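Local coordinates for aminotransferase AspB (Helicobacter pylori 26695, PDB 3EZS), which probably acts as a pyridoxal phosphate-dependent transaminase of the class I and II aminotransferase family, at residues 19-24 against 325-330. Sequence-based numbering, arbitrary orientation. Where two conformers were deposited one is given.
Sequences ITPKKR and TLYQNE
Pro21 and Lys22 pass across the C-terminal turn of helix 319-330, where the backbone N of Lys22 donates a nearly straight hydrogen bond to Gln328 O (2.9 Å, N-H...O 162°). This carbonyl lies in the last turn, where carbonyls commonly find partners outside the helix. Pro21 CA adds a weaker CA-H...O contact to it. Proline suits the preceding position because its restricted phi fits the extended chain and its rigid apolar ring can lie against an aromatic face. Tyr327 CG stands anti to its backbone N (chi1 -176°), carrying the ring toward the loop, where Pro21 CG sits over one face, 3.7 Å from the centroid, in a CH-pi contact offset toward the phenolic rim. The hydroxyl and Ile19 O share a water. Branched Ile19 extends the apolar patch, with CG2 3.8 Å from Tyr327 CD2 and 3.5 Å from Gln328 CA. The Gln328 chain bends at chi2 (69°), and its NE2 ends 3.0 Å from Thr20 O. Farther along, the extended Lys23 chain runs beside Glu330, its methylenes covering Asn329 O, and NZ forms a long salt bridge with Glu330 OE1 (3.6 Å) that a water also spans. Glu330 OE2 is hydrogen-bonded to Tyr371, which probably steadies the carboxylate. Fold-type I PLP enzymes build their small domain from N-terminal and C-terminal parts of the chain; here an irregular segment packed across a helix's last turn joins the two at the surface.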
ATOM      1  N   ILE A  19     -32.562 -11.068 -13.275  1.00 49.10           N
ATOM      2  CA  ILE A  19     -33.739 -10.772 -12.452  1.00 47.60           C
ATOM      3  C   ILE A  19     -34.042  -9.274 -12.295  1.00 46.51           C
ATOM      4  O   ILE A  19     -33.145  -8.463 -12.049  1.00 45.74           O
ATOM      5  CB  ILE A  19     -33.602 -11.376 -11.036  1.00 48.04           C
ATOM      6  CG1 ILE A  19     -33.353 -12.884 -11.097  1.00 51.01           C
ATOM      7  CG2 ILE A  19     -34.862 -11.104 -10.217  1.00 51.14           C
ATOM      8  CD1 ILE A  19     -33.093 -13.516  -9.724  1.00 48.40           C
ATOM      9  N   THR A  20     -35.327  -8.939 -12.435  1.00 45.37           N
ATOM     10  CA  THR A  20     -35.849  -7.595 -12.238  1.00 44.38           C
ATOM     11  C   THR A  20     -36.716  -7.683 -10.967  1.00 43.24           C
ATOM     12  O   THR A  20     -37.738  -8.351 -10.975  1.00 43.11           O
ATOM     13  CB  THR A  20     -36.693  -7.151 -13.448  1.00 45.93           C
ATOM     14  OG1 THR A  20     -35.864  -7.124 -14.629  1.00 44.59           O
ATOM     15  CG2 THR A  20     -37.299  -5.777 -13.204  1.00 41.46           C
ATOM     16  N   PRO A  21     -36.298  -7.050  -9.859  1.00 41.53           N
ATOM     17  CA  PRO A  21     -37.077  -7.162  -8.616  1.00 41.77           C
ATOM     18  C   PRO A  21     -38.473  -6.576  -8.713  1.00 40.50           C
ATOM     19  O   PRO A  21     -38.648  -5.504  -9.293  1.00 38.33           O
ATOM     20  CB  PRO A  21     -36.269  -6.337  -7.616  1.00 41.45           C
ATOM     21  CG  PRO A  21     -34.939  -6.266  -8.184  1.00 45.81           C
ATOM     22  CD  PRO A  21     -35.108  -6.220  -9.658  1.00 40.97           C
ATOM     23  N   LYS A  22     -39.450  -7.277  -8.149  1.00 39.79           N
ATOM     24  CA  LYS A  22     -40.834  -6.810  -8.166  1.00 40.81           C
ATOM     25  C   LYS A  22     -41.055  -5.749  -7.075  1.00 40.24           C
ATOM     26  O   LYS A  22     -42.015  -4.997  -7.150  1.00 40.12           O
ATOM     27  CB  LYS A  22     -41.798  -7.971  -7.964  1.00 40.02           C
ATOM     28  CG  LYS A  22     -41.763  -9.015  -9.051  1.00 42.98           C
ATOM     29  CD  LYS A  22     -42.739 -10.133  -8.746  1.00 47.45           C
ATOM     30  CE  LYS A  22     -42.695 -11.210  -9.814  1.00 55.88           C
ATOM     31  NZ  LYS A  22     -43.690 -12.288  -9.542  1.00 59.46           N
ATOM     32  N   LYS A  23     -40.156  -5.713  -6.087  1.00 38.34           N
ATOM     33  CA  LYS A  23     -40.174  -4.748  -4.978  1.00 40.05           C
ATOM     34  C   LYS A  23     -38.780  -4.184  -4.728  1.00 40.11           C
ATOM     35  O   LYS A  23     -37.785  -4.748  -5.187  1.00 39.99           O
ATOM     36  CB  LYS A  23     -40.650  -5.413  -3.679  1.00 37.16           C
ATOM     37  CG  LYS A  23     -42.119  -5.771  -3.687  1.00 35.27           C
ATOM     38  CD  LYS A  23     -42.511  -6.525  -2.431  1.00 41.74           C
ATOM     39  CE  LYS A  23     -43.992  -6.873  -2.426  1.00 48.14           C
ATOM     40  NZ  LYS A  23     -44.328  -7.884  -1.373  1.00 56.42           N
ATOM     41  N   ARG A  24     -38.729  -3.048  -4.032  1.00 39.84           N
ATOM     42  CA  ARG A  24     -37.473  -2.438  -3.563  1.00 39.54           C
ATOM     43  C   ARG A  24     -37.212  -2.948  -2.133  1.00 39.02           C
ATOM     44  O   ARG A  24     -38.112  -2.895  -1.299  1.00 35.92           O
ATOM     45  CB  ARG A  24     -37.628  -0.913  -3.570  1.00 40.84           C
ATOM     46  CG  ARG A  24     -36.571  -0.092  -2.889  1.00 44.95           C
ATOM     47  CD  ARG A  24     -35.235  -0.126  -3.561  1.00 52.47           C
ATOM     48  NE  ARG A  24     -35.218   0.530  -4.866  1.00 54.61           N
ATOM     49  CZ  ARG A  24     -34.106   0.722  -5.580  1.00 56.66           C
ATOM     50  NH1 ARG A  24     -32.915   0.348  -5.119  1.00 55.37           N
ATOM     51  NH2 ARG A  24     -34.171   1.312  -6.762  1.00 63.10           N
ATOM     52  N   THR A 325     -34.773 -16.009  -5.302  1.00 41.18           N
ATOM     53  CA  THR A 325     -36.172 -15.861  -4.910  1.00 40.75           C
ATOM     54  C   THR A 325     -36.416 -14.581  -4.114  1.00 40.49           C
ATOM     55  O   THR A 325     -37.362 -13.835  -4.406  1.00 39.22           O
ATOM     56  CB  THR A 325     -36.670 -17.071  -4.061  1.00 40.04           C
ATOM     57  OG1 THR A 325     -36.496 -18.267  -4.817  1.00 44.61           O
ATOM     58  CG2 THR A 325     -38.166 -16.929  -3.712  1.00 41.92           C
ATOM     59  N   LEU A 326     -35.567 -14.321  -3.120  1.00 38.56           N
ATOM     60  CA  LEU A 326     -35.742 -13.144  -2.283  0.50 38.48           C
ATOM     61  C   LEU A 326     -35.570 -11.839  -3.088  1.00 38.56           C
ATOM     62  O   LEU A 326     -36.315 -10.884  -2.900  1.00 36.96           O
ATOM     63  CB  LEU A 326     -34.772 -13.209  -1.097  0.50 37.79           C
ATOM     64  CG  LEU A 326     -34.962 -12.212   0.043  0.50 34.34           C
ATOM     65  CD1 LEU A 326     -36.260 -12.433   0.781  0.50 23.06           C
ATOM     66  CD2 LEU A 326     -33.791 -12.322   0.993  0.50 36.90           C
ATOM     67  N   TYR A 327     -34.589 -11.811  -3.976  1.00 38.87           N
ATOM     68  CA  TYR A 327     -34.340 -10.628  -4.779  1.00 39.66           C
ATOM     69  C   TYR A 327     -35.457 -10.389  -5.796  1.00 40.30           C
ATOM     70  O   TYR A 327     -35.919  -9.259  -5.979  1.00 41.42           O
ATOM     71  CB  TYR A 327     -33.008 -10.762  -5.487  1.00 38.79           C
ATOM     72  CG  TYR A 327     -32.610  -9.544  -6.263  1.00 38.08           C
ATOM     73  CD1 TYR A 327     -32.308  -8.352  -5.605  1.00 40.11           C
ATOM     74  CD2 TYR A 327     -32.474  -9.585  -7.647  1.00 39.19           C
ATOM     75  CE1 TYR A 327     -31.924  -7.219  -6.310  1.00 42.10           C
ATOM     76  CE2 TYR A 327     -32.088  -8.457  -8.361  1.00 41.19           C
ATOM     77  CZ  TYR A 327     -31.805  -7.282  -7.685  1.00 41.94           C
ATOM     78  OH  TYR A 327     -31.412  -6.165  -8.380  1.00 43.51           O
ATOM     79  N   GLN A 328     -35.864 -11.453  -6.472  1.00 39.87           N
ATOM     80  CA  GLN A 328     -36.942 -11.409  -7.445  1.00 40.18           C
ATOM     81  C   GLN A 328     -38.235 -10.869  -6.849  1.00 39.70           C
ATOM     82  O   GLN A 328     -38.858  -9.982  -7.409  1.00 41.18           O
ATOM     83  CB  GLN A 328     -37.167 -12.841  -7.943  1.00 42.25           C
ATOM     84  CG  GLN A 328     -38.385 -13.132  -8.788  1.00 40.01           C
ATOM     85  CD  GLN A 328     -38.330 -12.503 -10.141  1.00 50.47           C
ATOM     86  OE1 GLN A 328     -38.180 -13.206 -11.142  1.00 50.25           O
ATOM     87  NE2 GLN A 328     -38.426 -11.170 -10.196  1.00 54.89           N
ATOM     88  N   ASN A 329     -38.625 -11.420  -5.710  1.00 38.47           N
ATOM     89  CA  ASN A 329     -39.868 -11.074  -5.051  1.00 37.66           C
ATOM     90  C   ASN A 329     -39.862  -9.879  -4.090  1.00 37.33           C
ATOM     91  O   ASN A 329     -40.871  -9.175  -3.981  1.00 35.59           O
ATOM     92  CB  ASN A 329     -40.362 -12.283  -4.268  1.00 38.31           C
ATOM     93  CG  ASN A 329     -40.741 -13.446  -5.159  1.00 38.74           C
ATOM     94  OD1 ASN A 329     -41.496 -13.295  -6.104  1.00 44.09           O
ATOM     95  ND2 ASN A 329     -40.254 -14.619  -4.822  1.00 45.53           N
ATOM     96  N   GLU A 330     -38.757  -9.678  -3.378  1.00 34.93           N
ATOM     97  CA  GLU A 330     -38.687  -8.624  -2.377  1.00 37.25           C
ATOM     98  C   GLU A 330     -37.658  -7.538  -2.606  1.00 37.64           C
ATOM     99  O   GLU A 330     -37.677  -6.535  -1.895  1.00 37.53           O
ATOM    100  CB  GLU A 330     -38.409  -9.257  -1.007  1.00 37.95           C
ATOM    101  CG  GLU A 330     -39.389 -10.341  -0.604  1.00 39.41           C
ATOM    102  CD  GLU A 330     -40.819  -9.841  -0.510  1.00 37.52           C
ATOM    103  OE1 GLU A 330     -41.029  -8.636  -0.274  1.00 39.50           O
ATOM    104  OE2 GLU A 330     -41.738 -10.663  -0.681  1.00 43.12           O
TER
HETATM  105  O   HOH W   1     -30.794  -7.268 -11.397  1.00 61.76           O
HETATM  106  O   HOH W   2     -43.131  -7.167   1.096  1.00 61.61           O